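Local coordinates for putative uncharacterized protein (Lodderomyces elongisporus, PDB 4IVF), which binds two glutathione molecules per subunit and is probably a glutathione-dependent enzyme of the glutathione S-transferase superfamily, at residues I112-E117 against F179-W184; P120-A125 against R149-F154; K51-G56 against V74-G79. All blocks are in the same frame, centred on the assembly; numbering follows the deposited sequence.

Interaction 1 of 3, residues I112-E117 against F179-W184. With GSH (glutathione), chain T; GSH (glutathione), chain J.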
loop_
_atom_site.group_PDB
_atom_site.type_symbol
_atom_site.label_atom_id
_atom_site.label_comp_id
_atom_site.label_asym_id
_atom_site.label_seq_id
_atom_site.Cartn_x
_atom_site.Cartn_y
_atom_site.Cartn_z
ATOM N N ILE F 112 -3.282 -4.434 0.706
ATOM C CA ILE F 112 -2.010 -3.731 0.894
ATOM C C ILE F 112 -0.908 -4.353 0.032
ATOM O O ILE F 112 -0.132 -3.635 -0.609
ATOM C CB ILE F 112 -1.590 -3.639 2.391
ATOM C CG1 ILE F 112 -2.605 -2.819 3.198
ATOM C CG2 ILE F 112 -0.186 -3.057 2.538
ATOM C CD1 ILE F 112 -3.036 -1.553 2.536
ATOM N N PHE F 113 -0.876 -5.687 -0.016
ATOM C CA PHE F 113 0.039 -6.428 -0.886
ATOM C C PHE F 113 -0.080 -5.961 -2.341
ATOM O O PHE F 113 0.923 -5.751 -3.018
ATOM C CB PHE F 113 -0.243 -7.935 -0.787
ATOM C CG PHE F 113 0.641 -8.799 -1.666
ATOM C CD1 PHE F 113 1.984 -8.511 -1.838
ATOM C CD2 PHE F 113 0.124 -9.931 -2.282
ATOM C CE1 PHE F 113 2.785 -9.320 -2.636
ATOM C CE2 PHE F 113 0.922 -10.746 -3.071
ATOM C CZ PHE F 113 2.257 -10.436 -3.247
ATOM N N GLN F 114 -1.307 -5.798 -2.818
ATOM C CA GLN F 114 -1.521 -5.280 -4.159
ATOM C C GLN F 114 -0.947 -3.863 -4.313
ATOM O O GLN F 114 -0.154 -3.628 -5.212
ATOM C CB GLN F 114 -3.009 -5.314 -4.539
ATOM C CG GLN F 114 -3.271 -5.081 -6.034
ATOM C CD GLN F 114 -3.018 -3.632 -6.460
ATOM O OE1 GLN F 114 -3.522 -2.693 -5.839
ATOM N NE2 GLN F 114 -2.209 -3.450 -7.501
ATOM N N VAL F 115 -1.352 -2.920 -3.455
ATOM C CA VAL F 115 -0.890 -1.533 -3.613
ATOM C C VAL F 115 0.588 -1.355 -3.266
ATOM O O VAL F 115 1.235 -0.411 -3.723
ATOM C CB VAL F 115 -1.742 -0.512 -2.807
ATOM C CG1 VAL F 115 -3.231 -0.654 -3.155
ATOM C CG2 VAL F 115 -1.509 -0.657 -1.298
ATOM N N ALA F 116 1.132 -2.263 -2.465
ATOM C CA ALA F 116 2.512 -2.123 -2.004
ATOM C C ALA F 116 3.537 -2.867 -2.856
ATOM O O ALA F 116 4.722 -2.516 -2.853
ATOM C CB ALA F 116 2.640 -2.537 -0.544
ATOM N N GLU F 117 3.105 -3.896 -3.579
ATOM C CA GLU F 117 4.061 -4.650 -4.390
ATOM C C GLU F 117 3.603 -4.849 -5.835
ATOM O O GLU F 117 4.354 -4.583 -6.770
ATOM C CB GLU F 117 4.476 -5.957 -3.682
ATOM C CG GLU F 117 5.172 -5.647 -2.344
ATOM C CD GLU F 117 5.508 -6.866 -1.490
ATOM O OE1 GLU F 117 6.189 -7.775 -1.986
ATOM O OE2 GLU F 117 5.114 -6.889 -0.305
ATOM N N PHE F 179 -10.669 -6.338 -6.434
ATOM C CA PHE F 179 -10.863 -5.234 -7.358
ATOM C C PHE F 179 -9.584 -4.443 -7.571
ATOM O O PHE F 179 -9.319 -3.986 -8.673
ATOM C CB PHE F 179 -12.048 -4.376 -6.933
ATOM C CG PHE F 179 -13.355 -5.113 -7.003
ATOM C CD1 PHE F 179 -13.847 -5.547 -8.224
ATOM C CD2 PHE F 179 -14.069 -5.409 -5.853
ATOM C CE1 PHE F 179 -15.041 -6.243 -8.309
ATOM C CE2 PHE F 179 -15.256 -6.105 -5.921
ATOM C CZ PHE F 179 -15.749 -6.529 -7.159
ATOM N N ALA F 180 -8.771 -4.334 -6.528
ATOM C CA ALA F 180 -7.445 -3.723 -6.632
ATOM C C ALA F 180 -6.553 -4.464 -7.615
ATOM O O ALA F 180 -5.936 -3.848 -8.491
ATOM C CB ALA F 180 -6.771 -3.653 -5.259
ATOM N N LEU F 181 -6.463 -5.783 -7.458
ATOM C CA LEU F 181 -5.613 -6.591 -8.330
ATOM C C LEU F 181 -6.088 -6.509 -9.790
ATOM O O LEU F 181 -5.288 -6.445 -10.732
ATOM C CB LEU F 181 -5.582 -8.052 -7.846
ATOM C CG LEU F 181 -4.719 -8.983 -8.709
ATOM C CD1 LEU F 181 -3.268 -8.551 -8.672
ATOM C CD2 LEU F 181 -4.863 -10.439 -8.290
ATOM N N LEU F 182 -7.402 -6.485 -9.955
ATOM C CA LEU F 182 -8.041 -6.511 -11.269
ATOM C C LEU F 182 -7.607 -5.346 -12.174
ATOM O O LEU F 182 -7.429 -5.518 -13.381
ATOM C CB LEU F 182 -9.562 -6.500 -11.088
ATOM C CG LEU F 182 -10.436 -6.594 -12.331
ATOM C CD1 LEU F 182 -10.094 -7.853 -13.119
ATOM C CD2 LEU F 182 -11.910 -6.558 -11.955
ATOM N N GLY F 183 -7.444 -4.160 -11.591
ATOM C CA GLY F 183 -7.050 -2.997 -12.367
ATOM C C GLY F 183 -5.739 -3.246 -13.091
ATOM O O GLY F 183 -5.611 -2.904 -14.257
ATOM N N TRP F 184 -4.783 -3.863 -12.393
ATOM C CA TRP F 184 -3.441 -4.121 -12.910
ATOM C C TRP F 184 -3.317 -5.399 -13.721
ATOM O O TRP F 184 -2.475 -5.488 -14.625
ATOM C CB TRP F 184 -2.426 -4.142 -11.770
ATOM C CG TRP F 184 -1.994 -2.754 -11.368
ATOM C CD1 TRP F 184 -2.542 -1.966 -10.399
ATOM C CD2 TRP F 184 -0.927 -1.996 -11.948
ATOM N NE1 TRP F 184 -1.882 -0.755 -10.338
ATOM C CE2 TRP F 184 -0.885 -0.750 -11.279
ATOM C CE3 TRP F 184 0.008 -2.253 -12.960
ATOM C CZ2 TRP F 184 0.056 0.236 -11.589
ATOM C CZ3 TRP F 184 0.945 -1.263 -13.276
ATOM C CH2 TRP F 184 0.957 -0.034 -12.593
HETATM N N1 GSH T . 5.772 8.988 -12.336
HETATM C CA1 GSH T . 5.727 7.825 -13.188
HETATM C C1 GSH T . 7.086 7.461 -13.610
HETATM O O11 GSH T . 8.070 8.073 -13.137
HETATM O O12 GSH T . 7.271 6.531 -14.425
HETATM C CB1 GSH T . 4.780 8.030 -14.375
HETATM C CG1 GSH T . 4.136 6.750 -14.763
HETATM C CD1 GSH T . 3.097 6.273 -13.747
HETATM O OE1 GSH T . 2.539 7.062 -12.969
HETATM N N2 GSH T . 2.716 4.814 -13.670
HETATM C CA2 GSH T . 1.732 4.372 -12.694
HETATM C C2 GSH T . 2.407 3.546 -11.635
HETATM O O2 GSH T . 3.390 2.876 -11.922
HETATM C CB2 GSH T . 0.728 3.531 -13.343
HETATM S SG2 GSH T . 0.002 4.368 -14.708
HETATM N N3 GSH T . 1.900 3.518 -10.274
HETATM C CA3 GSH T . 2.584 2.699 -9.294
HETATM C C3 GSH T . 1.625 2.157 -8.312
HETATM O O31 GSH T . 0.425 1.945 -8.621
HETATM O O32 GSH T . 2.030 1.918 -7.141
HETATM N N1 GSH J . 5.325 -4.575 1.383
HETATM C CA1 GSH J . 5.952 -5.331 2.431
HETATM C C1 GSH J . 5.626 -4.745 3.729
HETATM O O11 GSH J . 5.677 -5.455 4.745
HETATM O O12 GSH J . 5.303 -3.538 3.840
HETATM C CB1 GSH J . 7.453 -5.284 2.237
HETATM C CG1 GSH J . 8.086 -6.425 2.915
HETATM C CD1 GSH J . 9.561 -6.523 2.555
HETATM O OE1 GSH J . 10.071 -5.838 1.647
HETATM N N2 GSH J . 10.410 -7.493 3.325
HETATM C CA2 GSH J . 11.817 -7.618 3.020
HETATM C C2 GSH J . 12.100 -9.064 2.731
HETATM O O2 GSH J . 11.548 -9.926 3.423
HETATM C CB2 GSH J . 12.610 -7.202 4.183
HETATM S SG2 GSH J . 12.205 -5.555 4.686
HETATM N N3 GSH J . 13.021 -9.413 1.655
HETATM C CA3 GSH J . 13.331 -10.804 1.346
HETATM C C3 GSH J . 12.952 -11.146 -0.050
HETATM O O31 GSH J . 12.256 -10.344 -0.728
HETATM O O32 GSH J . 13.336 -12.248 -0.562
#

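Interaction 2 of 3, residues P120-A125 against R149-F154. With GSH (glutathione), chain T.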
loop_
_atom_site.group_PDB
_atom_site.type_symbol
_atom_site.label_atom_id
_atom_site.label_comp_id
_atom_site.label_asym_id
_atom_site.label_seq_id
_atom_site.Cartn_x
_atom_site.Cartn_y
_atom_site.Cartn_z
ATOM N N PRO F 120 3.296 -1.035 -7.664
ATOM C CA PRO F 120 4.641 -0.467 -7.797
ATOM C C PRO F 120 5.574 -1.269 -8.700
ATOM O O PRO F 120 6.266 -0.660 -9.512
ATOM C CB PRO F 120 5.157 -0.453 -6.349
ATOM C CG PRO F 120 3.905 -0.240 -5.534
ATOM C CD PRO F 120 2.853 -1.071 -6.257
ATOM N N ILE F 121 5.601 -2.593 -8.569
ATOM C CA ILE F 121 6.524 -3.402 -9.361
ATOM C C ILE F 121 6.124 -3.491 -10.847
ATOM O O ILE F 121 6.964 -3.344 -11.732
ATOM C CB ILE F 121 6.711 -4.813 -8.750
ATOM C CG1 ILE F 121 7.475 -4.714 -7.424
ATOM C CG2 ILE F 121 7.413 -5.758 -9.729
ATOM C CD1 ILE F 121 8.842 -4.043 -7.536
ATOM N N GLN F 122 4.845 -3.726 -11.111
ATOM C CA GLN F 122 4.374 -3.819 -12.482
ATOM C C GLN F 122 4.457 -2.437 -13.161
ATOM O O GLN F 122 4.601 -2.330 -14.382
ATOM C CB GLN F 122 2.945 -4.362 -12.528
ATOM C CG GLN F 122 2.456 -4.653 -13.937
ATOM C CD GLN F 122 1.096 -5.338 -13.981
ATOM O OE1 GLN F 122 0.661 -5.967 -13.010
ATOM N NE2 GLN F 122 0.417 -5.219 -15.113
ATOM N N GLY F 123 4.368 -1.384 -12.354
ATOM C CA GLY F 123 4.500 -0.031 -12.858
ATOM C C GLY F 123 5.923 0.254 -13.278
ATOM O O GLY F 123 6.145 0.980 -14.239
ATOM N N GLN F 124 6.895 -0.336 -12.579
ATOM C CA GLN F 124 8.297 -0.141 -12.947
ATOM C C GLN F 124 8.591 -0.844 -14.253
ATOM O O GLN F 124 9.280 -0.303 -15.119
ATOM C CB GLN F 124 9.256 -0.645 -11.876
ATOM C CG GLN F 124 9.133 0.057 -10.550
ATOM C CD GLN F 124 8.839 1.535 -10.706
ATOM O OE1 GLN F 124 9.664 2.296 -11.223
ATOM N NE2 GLN F 124 7.646 1.950 -10.266
ATOM N N ALA F 125 8.060 -2.053 -14.386
ATOM C CA ALA F 125 8.200 -2.814 -15.615
ATOM C C ALA F 125 7.622 -2.028 -16.788
ATOM O O ALA F 125 8.225 -1.948 -17.854
ATOM C CB ALA F 125 7.516 -4.183 -15.482
ATOM N N ARG F 149 6.678 -12.988 -10.276
ATOM C CA ARG F 149 6.751 -13.507 -8.921
ATOM C C ARG F 149 5.443 -13.210 -8.178
ATOM O O ARG F 149 4.860 -14.097 -7.548
ATOM C CB ARG F 149 7.933 -12.901 -8.155
ATOM C CG ARG F 149 8.154 -13.562 -6.788
ATOM C CD ARG F 149 9.066 -12.754 -5.853
ATOM N NE ARG F 149 8.461 -11.497 -5.409
ATOM C CZ ARG F 149 7.618 -11.387 -4.381
ATOM N NH1 ARG F 149 7.257 -12.460 -3.678
ATOM N NH2 ARG F 149 7.116 -10.206 -4.066
ATOM N N ILE F 150 4.986 -11.962 -8.284
ATOM C CA ILE F 150 3.834 -11.475 -7.533
ATOM C C ILE F 150 2.502 -12.124 -7.944
ATOM O O ILE F 150 1.648 -12.399 -7.109
ATOM C CB ILE F 150 3.752 -9.931 -7.606
ATOM C CG1 ILE F 150 4.855 -9.317 -6.753
ATOM C CG2 ILE F 150 2.411 -9.425 -7.109
ATOM C CD1 ILE F 150 5.104 -7.874 -7.057
ATOM N N TYR F 151 2.337 -12.374 -9.234
ATOM C CA TYR F 151 1.162 -13.059 -9.715
ATOM C C TYR F 151 1.181 -14.522 -9.301
ATOM O O TYR F 151 0.131 -15.117 -9.057
ATOM C CB TYR F 151 1.015 -12.887 -11.224
ATOM C CG TYR F 151 0.431 -11.530 -11.552
ATOM C CD1 TYR F 151 1.248 -10.458 -11.877
ATOM C CD2 TYR F 151 -0.936 -11.311 -11.480
ATOM C CE1 TYR F 151 0.718 -9.211 -12.145
ATOM C CE2 TYR F 151 -1.475 -10.067 -11.747
ATOM C CZ TYR F 151 -0.642 -9.025 -12.087
ATOM O OH TYR F 151 -1.171 -7.789 -12.366
ATOM N N GLY F 152 2.381 -15.082 -9.197
ATOM C CA GLY F 152 2.554 -16.418 -8.659
ATOM C C GLY F 152 2.081 -16.496 -7.220
ATOM O O GLY F 152 1.503 -17.491 -6.800
ATOM N N VAL F 153 2.319 -15.435 -6.461
ATOM C CA VAL F 153 1.890 -15.388 -5.070
ATOM C C VAL F 153 0.368 -15.309 -5.006
ATOM O O VAL F 153 -0.274 -16.057 -4.262
ATOM C CB VAL F 153 2.498 -14.180 -4.324
ATOM C CG1 VAL F 153 1.936 -14.086 -2.905
ATOM C CG2 VAL F 153 4.016 -14.272 -4.306
ATOM N N PHE F 154 -0.208 -14.408 -5.797
ATOM C CA PHE F 154 -1.664 -14.335 -5.912
ATOM C C PHE F 154 -2.297 -15.664 -6.373
ATOM O O PHE F 154 -3.435 -15.970 -6.009
ATOM C CB PHE F 154 -2.084 -13.198 -6.841
ATOM C CG PHE F 154 -2.072 -11.832 -6.195
ATOM C CD1 PHE F 154 -2.971 -11.518 -5.171
ATOM C CD2 PHE F 154 -1.193 -10.842 -6.642
ATOM C CE1 PHE F 154 -2.974 -10.237 -4.583
ATOM C CE2 PHE F 154 -1.184 -9.560 -6.068
ATOM C CZ PHE F 154 -2.073 -9.252 -5.038
HETATM N N1 GSH T . 5.772 8.988 -12.336
HETATM C CA1 GSH T . 5.727 7.825 -13.188
HETATM C C1 GSH T . 7.086 7.461 -13.610
HETATM O O11 GSH T . 8.070 8.073 -13.137
HETATM O O12 GSH T . 7.271 6.531 -14.425
HETATM C CB1 GSH T . 4.780 8.030 -14.375
HETATM C CG1 GSH T . 4.136 6.750 -14.763
HETATM C CD1 GSH T . 3.097 6.273 -13.747
HETATM O OE1 GSH T . 2.539 7.062 -12.969
HETATM N N2 GSH T . 2.716 4.814 -13.670
HETATM C CA2 GSH T . 1.732 4.372 -12.694
HETATM C C2 GSH T . 2.407 3.546 -11.635
HETATM O O2 GSH T . 3.390 2.876 -11.922
HETATM C CB2 GSH T . 0.728 3.531 -13.343
HETATM S SG2 GSH T . 0.002 4.368 -14.708
HETATM N N3 GSH T . 1.900 3.518 -10.274
HETATM C CA3 GSH T . 2.584 2.699 -9.294
HETATM C C3 GSH T . 1.625 2.157 -8.312
HETATM O O31 GSH T . 0.425 1.945 -8.621
HETATM O O32 GSH T . 2.030 1.918 -7.141
#

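Interaction 3 of 3, residues K51-G56 against V74-G79. With GSH (glutathione), chain U.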
loop_
_atom_site.group_PDB
_atom_site.type_symbol
_atom_site.label_atom_id
_atom_site.label_comp_id
_atom_site.label_asym_id
_atom_site.label_seq_id
_atom_site.Cartn_x
_atom_site.Cartn_y
_atom_site.Cartn_z
ATOM N N LYS F 51 -2.779 20.872 -4.130
ATOM C CA LYS F 51 -3.393 21.338 -2.884
ATOM C C LYS F 51 -4.376 20.306 -2.339
ATOM O O LYS F 51 -4.493 20.138 -1.124
ATOM C CB LYS F 51 -4.125 22.666 -3.070
ATOM C CG LYS F 51 -3.226 23.849 -3.363
ATOM C CD LYS F 51 -4.037 25.124 -3.458
ATOM C CE LYS F 51 -3.320 26.157 -4.303
ATOM N NZ LYS F 51 -4.286 27.118 -4.906
ATOM N N LEU F 52 -5.083 19.625 -3.238
ATOM C CA LEU F 52 -6.036 18.591 -2.844
ATOM C C LEU F 52 -5.299 17.315 -2.494
ATOM O O LEU F 52 -5.627 16.633 -1.534
ATOM C CB LEU F 52 -7.018 18.310 -3.976
ATOM C CG LEU F 52 -7.957 19.461 -4.315
ATOM C CD1 LEU F 52 -8.809 19.114 -5.544
ATOM C CD2 LEU F 52 -8.823 19.774 -3.105
ATOM N N ASN F 53 -4.286 17.014 -3.292
ATOM C CA ASN F 53 -3.486 15.826 -3.119
ATOM C C ASN F 53 -2.008 16.134 -3.300
ATOM O O ASN F 53 -1.517 16.181 -4.426
ATOM C CB ASN F 53 -3.923 14.755 -4.118
ATOM C CG ASN F 53 -3.034 13.526 -4.077
ATOM O OD1 ASN F 53 -2.251 13.340 -3.140
ATOM N ND2 ASN F 53 -3.153 12.679 -5.092
ATOM N N PRO F 54 -1.289 16.300 -2.182
ATOM C CA PRO F 54 0.133 16.664 -2.132
ATOM C C PRO F 54 1.007 15.773 -3.012
ATOM O O PRO F 54 2.024 16.225 -3.531
ATOM C CB PRO F 54 0.498 16.439 -0.661
ATOM C CG PRO F 54 -0.788 16.522 0.069
ATOM C CD PRO F 54 -1.812 15.952 -0.849
ATOM N N ASN F 55 0.623 14.513 -3.166
ATOM C CA ASN F 55 1.400 13.577 -3.976
ATOM C C ASN F 55 1.330 13.876 -5.486
ATOM O O ASN F 55 2.200 13.465 -6.247
ATOM C CB ASN F 55 0.951 12.135 -3.686
ATOM C CG ASN F 55 1.901 11.099 -4.250
ATOM O OD1 ASN F 55 3.106 11.323 -4.340
ATOM N ND2 ASN F 55 1.359 9.951 -4.626
ATOM N N GLY F 56 0.294 14.589 -5.907
ATOM C CA GLY F 56 0.149 14.973 -7.300
ATOM C C GLY F 56 -0.016 13.807 -8.256
ATOM O O GLY F 56 0.624 13.761 -9.310
ATOM N N VAL F 74 -11.849 14.741 0.976
ATOM C CA VAL F 74 -10.937 14.555 -0.131
ATOM C C VAL F 74 -9.962 13.460 0.265
ATOM O O VAL F 74 -9.331 13.533 1.320
ATOM C CB VAL F 74 -10.172 15.847 -0.454
ATOM C CG1 VAL F 74 -9.215 15.612 -1.601
ATOM C CG2 VAL F 74 -11.147 16.971 -0.794
ATOM N N LEU F 75 -9.842 12.447 -0.581
ATOM C CA LEU F 75 -9.074 11.259 -0.244
ATOM C C LEU F 75 -8.298 10.743 -1.448
ATOM O O LEU F 75 -8.853 10.581 -2.538
ATOM C CB LEU F 75 -10.023 10.169 0.245
ATOM C CG LEU F 75 -9.460 9.013 1.061
ATOM C CD1 LEU F 75 -8.644 9.543 2.230
ATOM C CD2 LEU F 75 -10.621 8.184 1.573
ATOM N N SER F 76 -7.013 10.480 -1.239
ATOM C CA SER F 76 -6.157 9.905 -2.263
ATOM C C SER F 76 -5.612 8.542 -1.829
ATOM O O SER F 76 -5.840 8.123 -0.690
ATOM C CB SER F 76 -5.020 10.862 -2.595
ATOM O OG SER F 76 -5.548 12.007 -3.230
ATOM N N GLN F 77 -4.879 7.902 -2.740
ATOM C CA GLN F 77 -4.366 6.522 -2.629
ATOM C C GLN F 77 -5.460 5.488 -2.829
ATOM O O GLN F 77 -6.346 5.361 -1.992
ATOM C CB GLN F 77 -3.655 6.262 -1.297
ATOM C CG GLN F 77 -2.350 6.979 -1.142
ATOM C CD GLN F 77 -1.327 6.483 -2.121
ATOM O OE1 GLN F 77 -1.312 5.302 -2.480
ATOM N NE2 GLN F 77 -0.469 7.380 -2.579
ATOM N N THR F 78 -5.382 4.738 -3.929
ATOM C CA THR F 78 -6.391 3.715 -4.234
ATOM C C THR F 78 -6.687 2.799 -3.055
ATOM O O THR F 78 -7.834 2.415 -2.843
ATOM C CB THR F 78 -6.021 2.834 -5.464
ATOM O OG1 THR F 78 -4.818 2.110 -5.201
ATOM C CG2 THR F 78 -5.840 3.676 -6.706
ATOM N N GLY F 79 -5.660 2.478 -2.275
ATOM C CA GLY F 79 -5.831 1.607 -1.123
ATOM C C GLY F 79 -6.708 2.220 -0.044
ATOM O O GLY F 79 -7.560 1.548 0.554
HETATM N N1 GSH U . -0.065 4.667 -4.932
HETATM C CA1 GSH U . -0.963 5.340 -5.826
HETATM C C1 GSH U . -2.305 4.756 -5.740
HETATM O O11 GSH U . -3.320 5.483 -5.806
HETATM O O12 GSH U . -2.457 3.520 -5.614
HETATM C CB1 GSH U . -0.437 5.255 -7.254
HETATM C CG1 GSH U . -1.132 6.275 -8.066
HETATM C CD1 GSH U . -0.560 6.436 -9.467
HETATM O OE1 GSH U . 0.434 5.814 -9.869
HETATM N N2 GSH U . -1.233 7.401 -10.407
HETATM C CA2 GSH U . -0.690 7.581 -11.734
HETATM C C2 GSH U . -0.372 9.049 -11.915
HETATM O O2 GSH U . -1.160 9.901 -11.492
HETATM C CB2 GSH U . -1.684 7.156 -12.719
HETATM S SG2 GSH U . -2.082 5.448 -12.481
HETATM N N3 GSH U . 0.856 9.459 -12.588
HETATM C CA3 GSH U . 1.126 10.875 -12.756
HETATM C C3 GSH U . 2.473 11.246 -12.278
HETATM O O31 GSH U . 3.085 10.550 -11.436
HETATM O O32 GSH U . 3.010 12.292 -12.730
HETATM O O HOH W 1 -5.732 13.727 -0.756
#

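Interaction 1 of 3, residues I112-E117 against F179-W184
Q114 runs over A180 and L181 and ends beside the ring of W184, so that one side chain accounts for almost the whole meeting of the two helices. CB of Q114 lies 4.2 Å from CB of A180. Next, CG of Q114 is anti to the backbone N (chi1 -167°) and settles against the backbone of the other helix, 3.6 Å from N of L181. At chi2 (-72°) the chain bends, bringing CD of Q114 over the peptide of A180, 3.6 Å from O of A180. The amide then splits two ways: OE1 of Q114 touches the methyl CB of A180 at 3.4 Å, while NE2 reaches CD1 of W184 at 3.3 Å.

Helices 102-131 and 176-185 pack in this way within the all-helical C-terminal domain of glutathione transferases, where A180 presents only a methyl to the glutamine. Amide and indole planes differ by 26°, with NE2 lying obliquely to the ring. Hydrogen bonds to K20 through OE1 and to N118 through NE2 fix the rotation of this buried amide. W184 in turn carries the contact into a glutathione pocket: CZ2 of W184 stands 3.4 Å from O31 of one glutathione, and its NE1 is hydrogen-bonded to OD1 of N17, whose ND2 binds that same ligand. E117 OE2 accepts a 2.9 Å hydrogen bond from N1 of a different glutathione, held by Q77 and T78 of the second subunit.

Interaction 2 of 3, residues P120-A125 against R149-F154
Y151 and Q122 supply the polar half of this contact. The phenol OH of Y151 donates to OE1 of Q122 over 2.7 Å, a short bond that arrives in the carbonyl plane on a lone pair, with a C=O...donor angle of 141°. Relative to the Y151 ring, OE1 of Q122 sits at the edge, in plane, and the amide is turned 60° from the ring. The glutamine reaches so far because it is fully stretched: chi1 (-173°) turns CG away from the backbone N, and the chain runs straight beyond it. Its other amide atom, NE2, is hydrogen-bonded to the backbone O of W184, which leaves the amide little liberty to flip.

Apolar packing forms the other half. CD1 of I150, swung outward by an extended chi2, butts into the branch point of I121, 3.8 Å from CB of I121 and 4.0 Å from its CG1.

Within 120-125 the bonding is also local. P120 has no N-H to give to the preceding turn, and the helix is kinked there. The O of P120 takes two bonds, from Q124 N and, at 3.0 Å, from Q124 NE2. The same turn borders a glutathione: P120 CD lies 3.2 Å from the ligand's O32, and CA of G123, a residue bare of a side chain, comes to 3.2 Å from the ligand's O2.

Helices 102-131 and 137-159, central to the C-terminal GST domain, are thus joined here by a directional hydrogen bond beside an isoleucine-isoleucine contact, which implies that the buried Q122 amide is oriented by hydrogen bonding while the isoleucines fill the adjoining interface.

Interaction 3 of 3, residues K51-G56 against V74-G79
V74, S76 and L52 bury the most surface here, as L52 and the turn that follows lie over strand 73-76. V74 offers one branch: CG1 of V74, which a chi1 of 179° carries to the far side of CB from the backbone N, rests 3.7 Å from O of L52 and 4.2 Å from CB of L52. That same carbonyl oxygen accepts a 3.0 Å hydrogen bond from a water, which in turn accepts from OG of S76, also at 3.0 Å, so the water bridges the L52 backbone carbonyl and the S76 hydroxyl.

S76 OG lies 3.1 Å from CG of N53, a contact without the geometry of a hydrogen bond; it is hydrogen-bonded instead to OG1 of T60. N53 itself is committed to the turn: OD1 of N53 accepts from N of N55 at 3.1 Å, an Asx turn with the donor well above the carbonyl plane, within a type I beta turn from N53 to G56.

Past S76, Q77 OE1 accepts from N1 of glutathione at 2.8 Å. T78 follows, its N donating to the ligand's O11 at 2.9 Å and its OG1 to O12. Gripping the gamma-glutamyl carboxylate and amine at the turn from strand to helix is the hallmark of the G-site in the thioredoxin-like domain of glutathione transferases.

Overall arrangement
Interactions 1 and 2 share helix 102-131 and lie with centres 9 Å apart, both bordering the same glutathione; W184 O and Q122 NE2, 2.9 Å apart, join them. Interaction 3 sits in the thioredoxin-like domain, about 17 Å between centres from interaction 1 and 23 Å from interaction 2. It nevertheless touches interaction 1 across the domain boundary, where CG1 of V115 packs 3.8 Å from OG1 of T78. The dimer links them again: N55 and Q77 bond to E117 of the second subunit, so E117 of interaction 1 in one chain helps complete the glutathione site to which Q77 and T78 of interaction 3 contribute in the other.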